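Local coordinates for putative sugar binding protein (Bacteroides vulgatus ATCC 8482, PDB 3KEZ) that probably binds sugars at the bacterial outer membrane as a SusD-family nutrient-binding protein that also carries a calcium ion, at residues S175-S180 with W196-L201; E182-D187 with G191-W196. All coordinates share one frame; numbering follows the deposited sequence.

In the fold
Both contacts join helix 166-183 to helix 195-209, two successive helices of one helical hairpin. Interaction 1 packs the helix bodies against each other, and interaction 2 fastens the connection between them; its segments follow 175-180 along the chain and run up to Trp-196, where 196-201 begins. Their centres are about 9 Å apart and sit about 14 and 17 Å from the centre of the chain, so interaction 2 lies farther out. They share Trp-196 and are in direct contact: Leu-184 CD1 of interaction 2 packs against Ala-198 CB of interaction 1 at 3.5 Å. Neither includes a calcium ligand, and both lie away from the calcium site: they are packing between two helices and the turn that joins them.

Interaction 1. Residues S175-S180 with W196-L201; sequences SDLKNS and WAAMTL
Leu-177 and Ser-180 of helix 166-183 meet Ala-198 and Leu-201 of helix 195-209 in an antiparallel helical hairpin, in keeping with the TPR-like helical architecture of the SusD family. The evidence is in the axes: those of the short segments 175-180 and 196-201 approach to 9.1 Å, with their directions 145° apart. The backbones come nearest at a small residue, with Leu-177 CA 6.3 Å from Ala-198 CA. The interface is modest, with 171 Å² buried over both sides, yet all four touching residues are buried.

Its tight part is built round Leu-177, whose two methyls divide the work. With CG anti to the carbonyl carbon (chi1 -80°), the branch reaches across the gap: CD2 lies 4.1 Å from Ala-198 CB and also nears the carbonyl oxygen of that residue, while CD1 meets Leu-201 CG at 3.9 Å. The two methyls thus meet residues three apart, about one turn, on the facing helix; the two leucine side chains cross at about a right angle. Leu-202 and Val-205 continue this apolar surface along helix 195-209, and Leu-120 and Ala-121 of helix 109-134 pack on Ser-180.

The looser side is marked by Lys-178, an exposed residue whose CB is directed away from segment 196-201; its side chain touches Leu-202 and Tyr-206 farther along helix 195-209. Partly exposed Met-199, a selenomethionine, likewise starts away from segment 175-180 and packs on Ala-222 of helix 212-229.

No hydrogen bond spans the two segments. The one polar side-chain atom in the tight part is satisfied within its own helix: Ser-180 OG, which touches Ala-198 CB at 3.4 Å, donates to Leu-177 O at 2.7 Å, tilted 18° from the carbonyl plane.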
loop_
_atom_site.group_PDB
_atom_site.type_symbol
_atom_site.label_atom_id
_atom_site.label_comp_id
_atom_site.label_asym_id
_atom_site.label_seq_id
_atom_site.Cartn_x
_atom_site.Cartn_y
_atom_site.Cartn_z
ATOM N N SER A 175 -9.424 14.767 -3.739
ATOM C CA SER A 175 -10.858 15.029 -3.845
ATOM C C SER A 175 -11.696 13.774 -3.656
ATOM O O SER A 175 -12.662 13.808 -2.911
ATOM C CB SER A 175 -11.217 15.680 -5.178
ATOM O OG SER A 175 -12.599 15.792 -5.292
ATOM N N ASP A 176 -11.328 12.672 -4.328
ATOM C CA ASP A 176 -12.069 11.418 -4.194
ATOM C C ASP A 176 -12.026 10.919 -2.757
ATOM O O ASP A 176 -13.052 10.629 -2.146
ATOM C CB ASP A 176 -11.476 10.340 -5.132
ATOM C CG ASP A 176 -11.856 10.538 -6.596
ATOM O OD1 ASP A 176 -12.692 11.438 -6.895
ATOM O OD2 ASP A 176 -11.329 9.762 -7.454
ATOM N N LEU A 177 -10.823 10.866 -2.197
ATOM C CA LEU A 177 -10.674 10.314 -0.840
ATOM C C LEU A 177 -11.351 11.164 0.208
ATOM O O LEU A 177 -12.032 10.642 1.104
ATOM C CB LEU A 177 -9.207 10.024 -0.503
ATOM C CG LEU A 177 -8.598 8.740 -1.040
ATOM C CD1 LEU A 177 -7.041 8.760 -0.995
ATOM C CD2 LEU A 177 -9.154 7.481 -0.296
ATOM N N LYS A 178 -11.200 12.475 0.110
ATOM C CA LYS A 178 -11.825 13.349 1.083
ATOM C C LYS A 178 -13.339 13.169 1.093
ATOM O O LYS A 178 -13.981 13.085 2.138
ATOM C CB LYS A 178 -11.476 14.799 0.750
ATOM C CG LYS A 178 -11.827 15.777 1.854
ATOM C CD LYS A 178 -11.178 17.134 1.610
ATOM C CE LYS A 178 -11.782 18.168 2.574
ATOM N NZ LYS A 178 -11.551 17.812 4.038
ATOM N N ASN A 179 -13.899 13.155 -0.101
ATOM C CA ASN A 179 -15.320 12.937 -0.287
ATOM C C ASN A 179 -15.760 11.575 0.218
ATOM O O ASN A 179 -16.822 11.470 0.816
ATOM C CB ASN A 179 -15.659 13.089 -1.758
ATOM C CG ASN A 179 -15.754 14.536 -2.166
ATOM O OD1 ASN A 179 -16.413 15.330 -1.494
ATOM N ND2 ASN A 179 -15.100 14.898 -3.259
ATOM N N SER A 180 -14.942 10.546 -0.002
ATOM C CA SER A 180 -15.252 9.210 0.513
ATOM C C SER A 180 -15.328 9.198 2.039
ATOM O O SER A 180 -16.127 8.467 2.600
ATOM C CB SER A 180 -14.241 8.168 0.033
ATOM O OG SER A 180 -13.002 8.191 0.784
ATOM N N TRP A 196 -12.503 4.713 8.126
ATOM C CA TRP A 196 -11.213 4.805 8.802
ATOM C C TRP A 196 -10.061 4.376 7.888
ATOM O O TRP A 196 -9.005 5.008 7.872
ATOM C CB TRP A 196 -11.230 4.027 10.127
ATOM C CG TRP A 196 -12.537 4.138 10.835
ATOM C CD1 TRP A 196 -13.358 3.113 11.172
ATOM C CD2 TRP A 196 -13.220 5.347 11.235
ATOM N NE1 TRP A 196 -14.507 3.599 11.781
ATOM C CE2 TRP A 196 -14.432 4.962 11.836
ATOM C CE3 TRP A 196 -12.919 6.709 11.141
ATOM C CZ2 TRP A 196 -15.341 5.884 12.349
ATOM C CZ3 TRP A 196 -13.838 7.630 11.634
ATOM C CH2 TRP A 196 -15.018 7.211 12.245
ATOM N N ALA A 197 -10.274 3.325 7.094
ATOM C CA ALA A 197 -9.316 2.956 6.035
ATOM C C ALA A 197 -9.094 4.130 5.086
ATOM O O ALA A 197 -7.951 4.523 4.833
ATOM C CB ALA A 197 -9.820 1.718 5.217
ATOM N N ALA A 198 -10.168 4.716 4.580
ATOM C CA ALA A 198 -10.015 5.853 3.623
ATOM C C ALA A 198 -9.308 7.067 4.267
ATOM O O ALA A 198 -8.471 7.679 3.632
ATOM C CB ALA A 198 -11.349 6.279 2.994
HETATM N N MSE A 199 -9.611 7.375 5.522
HETATM C CA MSE A 199 -8.932 8.482 6.219
HETATM C C MSE A 199 -7.427 8.190 6.388
HETATM O O MSE A 199 -6.586 9.076 6.265
HETATM C CB MSE A 199 -9.551 8.758 7.571
HETATM C CG MSE A 199 -10.848 9.402 7.558
HETATM SE SE MSE A 199 -11.322 9.968 9.364
HETATM C CE MSE A 199 -13.022 10.858 8.946
ATOM N N THR A 200 -7.091 6.945 6.699
ATOM C CA THR A 200 -5.687 6.560 6.857
ATOM C C THR A 200 -4.950 6.708 5.535
ATOM O O THR A 200 -3.890 7.322 5.497
ATOM C CB THR A 200 -5.547 5.137 7.401
ATOM O OG1 THR A 200 -6.181 5.065 8.671
ATOM C CG2 THR A 200 -4.111 4.728 7.550
ATOM N N LEU A 201 -5.540 6.229 4.441
ATOM C CA LEU A 201 -4.900 6.356 3.095
ATOM C C LEU A 201 -4.769 7.841 2.773
ATOM O O LEU A 201 -3.710 8.289 2.371
ATOM C CB LEU A 201 -5.684 5.655 2.001
ATOM C CG LEU A 201 -5.151 5.672 0.568
ATOM C CD1 LEU A 201 -3.665 5.277 0.548
ATOM C CD2 LEU A 201 -5.983 4.756 -0.349
#

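Interaction 2. Residues E182-D187 with G191-W196; sequences ELLSGD and GKVNRW
The N-terminal cap of helix 195-209 and the turn leading into it form this contact, where Asn-194, Arg-195 and Trp-196 bind backbone carbonyls of the chain leaving helix 166-183. Three successive side chains each take a different carbonyl. Arg-195 grips Leu-184 O side-on with NE at 2.9 Å and NH2 at 2.8 Å; the oxygen lies in the guanidinium plane, at its edge, and Gly-186 N sits over one face. A bend at chi3 (-52°) turns the otherwise extended arginine back to this oxygen. An alanine here would remove both donors and probably leave Leu-184 O without its side-chain mates and the turn less firmly held. The backbone adds Arg-195 N to Ser-185 O at 2.9 Å.

Asn-194, the N-cap residue, works in both directions. Its OD1 accepts from Ala-197 N and, weakly, from Trp-196 N, while ND2 donates to Asp-187 O at 2.9 Å, approaching from above the carbonyl plane.

The apolar part of the contact is Leu-184, whose CD2 lies 3.5 Å from Val-193 O and whose CD1 is near Asn-194 O. Ser-185 OG accepts from Asp-187 N, an ST turn that shapes the same loop. Gly-186 CA lies 3.4 Å from Trp-196 NE1, and a CB on this glycine would clash with Trp-196 CZ2; NE1 donates to Gly-186 O at 2.8 Å, in the carbonyl plane and on a lone pair.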
loop_
_atom_site.group_PDB
_atom_site.type_symbol
_atom_site.label_atom_id
_atom_site.label_comp_id
_atom_site.label_asym_id
_atom_site.label_seq_id
_atom_site.Cartn_x
_atom_site.Cartn_y
_atom_site.Cartn_z
ATOM N N GLU A 182 -16.522 11.377 3.961
ATOM C CA GLU A 182 -17.752 11.973 4.353
ATOM C C GLU A 182 -18.962 11.095 4.014
ATOM O O GLU A 182 -20.071 11.386 4.456
ATOM C CB GLU A 182 -17.893 13.300 3.636
ATOM C CG GLU A 182 -16.853 14.362 4.018
ATOM C CD GLU A 182 -16.670 15.445 2.933
ATOM O OE1 GLU A 182 -17.437 15.479 1.946
ATOM O OE2 GLU A 182 -15.739 16.269 3.056
ATOM N N LEU A 183 -18.748 10.067 3.191
ATOM C CA LEU A 183 -19.813 9.217 2.689
ATOM C C LEU A 183 -19.785 7.783 3.245
ATOM O O LEU A 183 -20.829 7.190 3.515
ATOM C CB LEU A 183 -19.750 9.201 1.161
ATOM C CG LEU A 183 -20.162 10.466 0.413
ATOM C CD1 LEU A 183 -19.942 10.286 -1.058
ATOM C CD2 LEU A 183 -21.599 10.834 0.697
ATOM N N LEU A 184 -18.583 7.233 3.396
ATOM C CA LEU A 184 -18.387 5.888 3.886
ATOM C C LEU A 184 -18.874 5.697 5.304
ATOM O O LEU A 184 -18.737 6.577 6.167
ATOM C CB LEU A 184 -16.897 5.540 3.864
ATOM C CG LEU A 184 -16.246 5.234 2.533
ATOM C CD1 LEU A 184 -14.742 5.497 2.603
ATOM C CD2 LEU A 184 -16.554 3.799 2.154
ATOM N N SER A 185 -19.395 4.517 5.581
ATOM C CA SER A 185 -19.729 4.147 6.968
ATOM C C SER A 185 -18.439 3.879 7.750
ATOM O O SER A 185 -17.451 3.433 7.150
ATOM C CB SER A 185 -20.551 2.872 6.973
ATOM O OG SER A 185 -20.710 2.431 8.306
ATOM N N GLY A 186 -18.453 4.174 9.054
ATOM C CA GLY A 186 -17.413 3.732 10.010
ATOM C C GLY A 186 -17.540 2.315 10.578
ATOM O O GLY A 186 -16.694 1.867 11.356
ATOM N N ASP A 187 -18.604 1.604 10.212
ATOM C CA ASP A 187 -18.779 0.223 10.650
ATOM C C ASP A 187 -17.688 -0.700 10.107
ATOM O O ASP A 187 -17.132 -0.477 9.021
ATOM C CB ASP A 187 -20.145 -0.330 10.215
ATOM C CG ASP A 187 -21.303 0.414 10.845
ATOM O OD1 ASP A 187 -21.074 1.275 11.701
ATOM O OD2 ASP A 187 -22.434 0.125 10.487
ATOM N N GLY A 191 -13.313 -7.118 4.360
ATOM C CA GLY A 191 -12.905 -7.176 2.953
ATOM C C GLY A 191 -13.349 -5.977 2.131
ATOM O O GLY A 191 -13.171 -5.975 0.911
ATOM N N LYS A 192 -13.881 -4.937 2.788
ATOM C CA LYS A 192 -14.296 -3.712 2.066
ATOM C C LYS A 192 -13.670 -2.455 2.684
ATOM O O LYS A 192 -13.278 -2.465 3.849
ATOM C CB LYS A 192 -15.825 -3.617 2.033
ATOM C CG LYS A 192 -16.462 -4.819 1.298
ATOM C CD LYS A 192 -17.964 -4.669 1.113
ATOM C CE LYS A 192 -18.559 -5.928 0.489
ATOM N NZ LYS A 192 -17.590 -6.535 -0.453
ATOM N N VAL A 193 -13.592 -1.373 1.901
ATOM C CA VAL A 193 -13.105 -0.078 2.425
ATOM C C VAL A 193 -14.142 0.586 3.274
ATOM O O VAL A 193 -15.328 0.613 2.903
ATOM C CB VAL A 193 -12.682 0.860 1.275
ATOM C CG1 VAL A 193 -12.258 2.208 1.809
ATOM C CG2 VAL A 193 -11.588 0.189 0.532
ATOM N N ASN A 194 -13.713 1.084 4.436
ATOM C CA ASN A 194 -14.594 1.891 5.317
ATOM C C ASN A 194 -14.017 3.278 5.632
ATOM O O ASN A 194 -12.971 3.657 5.094
ATOM C CB ASN A 194 -15.070 1.107 6.567
ATOM C CG ASN A 194 -14.049 1.032 7.630
ATOM O OD1 ASN A 194 -13.024 1.666 7.524
ATOM N ND2 ASN A 194 -14.337 0.274 8.710
ATOM N N ARG A 195 -14.729 4.076 6.434
ATOM C CA ARG A 195 -14.292 5.451 6.641
ATOM C C ARG A 195 -12.842 5.555 7.161
ATOM O O ARG A 195 -12.040 6.397 6.696
ATOM C CB ARG A 195 -15.236 6.195 7.580
ATOM C CG ARG A 195 -14.956 7.688 7.643
ATOM C CD ARG A 195 -15.944 8.398 8.567
ATOM N NE ARG A 195 -17.311 8.071 8.203
ATOM C CZ ARG A 195 -18.354 8.114 9.030
ATOM N NH1 ARG A 195 -18.201 8.484 10.299
ATOM N NH2 ARG A 195 -19.559 7.765 8.590
ATOM N N TRP A 196 -12.503 4.713 8.126
ATOM C CA TRP A 196 -11.213 4.805 8.802
ATOM C C TRP A 196 -10.061 4.376 7.888
ATOM O O TRP A 196 -9.005 5.008 7.872
ATOM C CB TRP A 196 -11.230 4.027 10.127
ATOM C CG TRP A 196 -12.537 4.138 10.835
ATOM C CD1 TRP A 196 -13.358 3.113 11.172
ATOM C CD2 TRP A 196 -13.220 5.347 11.235
ATOM N NE1 TRP A 196 -14.507 3.599 11.781
ATOM C CE2 TRP A 196 -14.432 4.962 11.836
ATOM C CE3 TRP A 196 -12.919 6.709 11.141
ATOM C CZ2 TRP A 196 -15.341 5.884 12.349
ATOM C CZ3 TRP A 196 -13.838 7.630 11.634
ATOM C CH2 TRP A 196 -15.018 7.211 12.245
#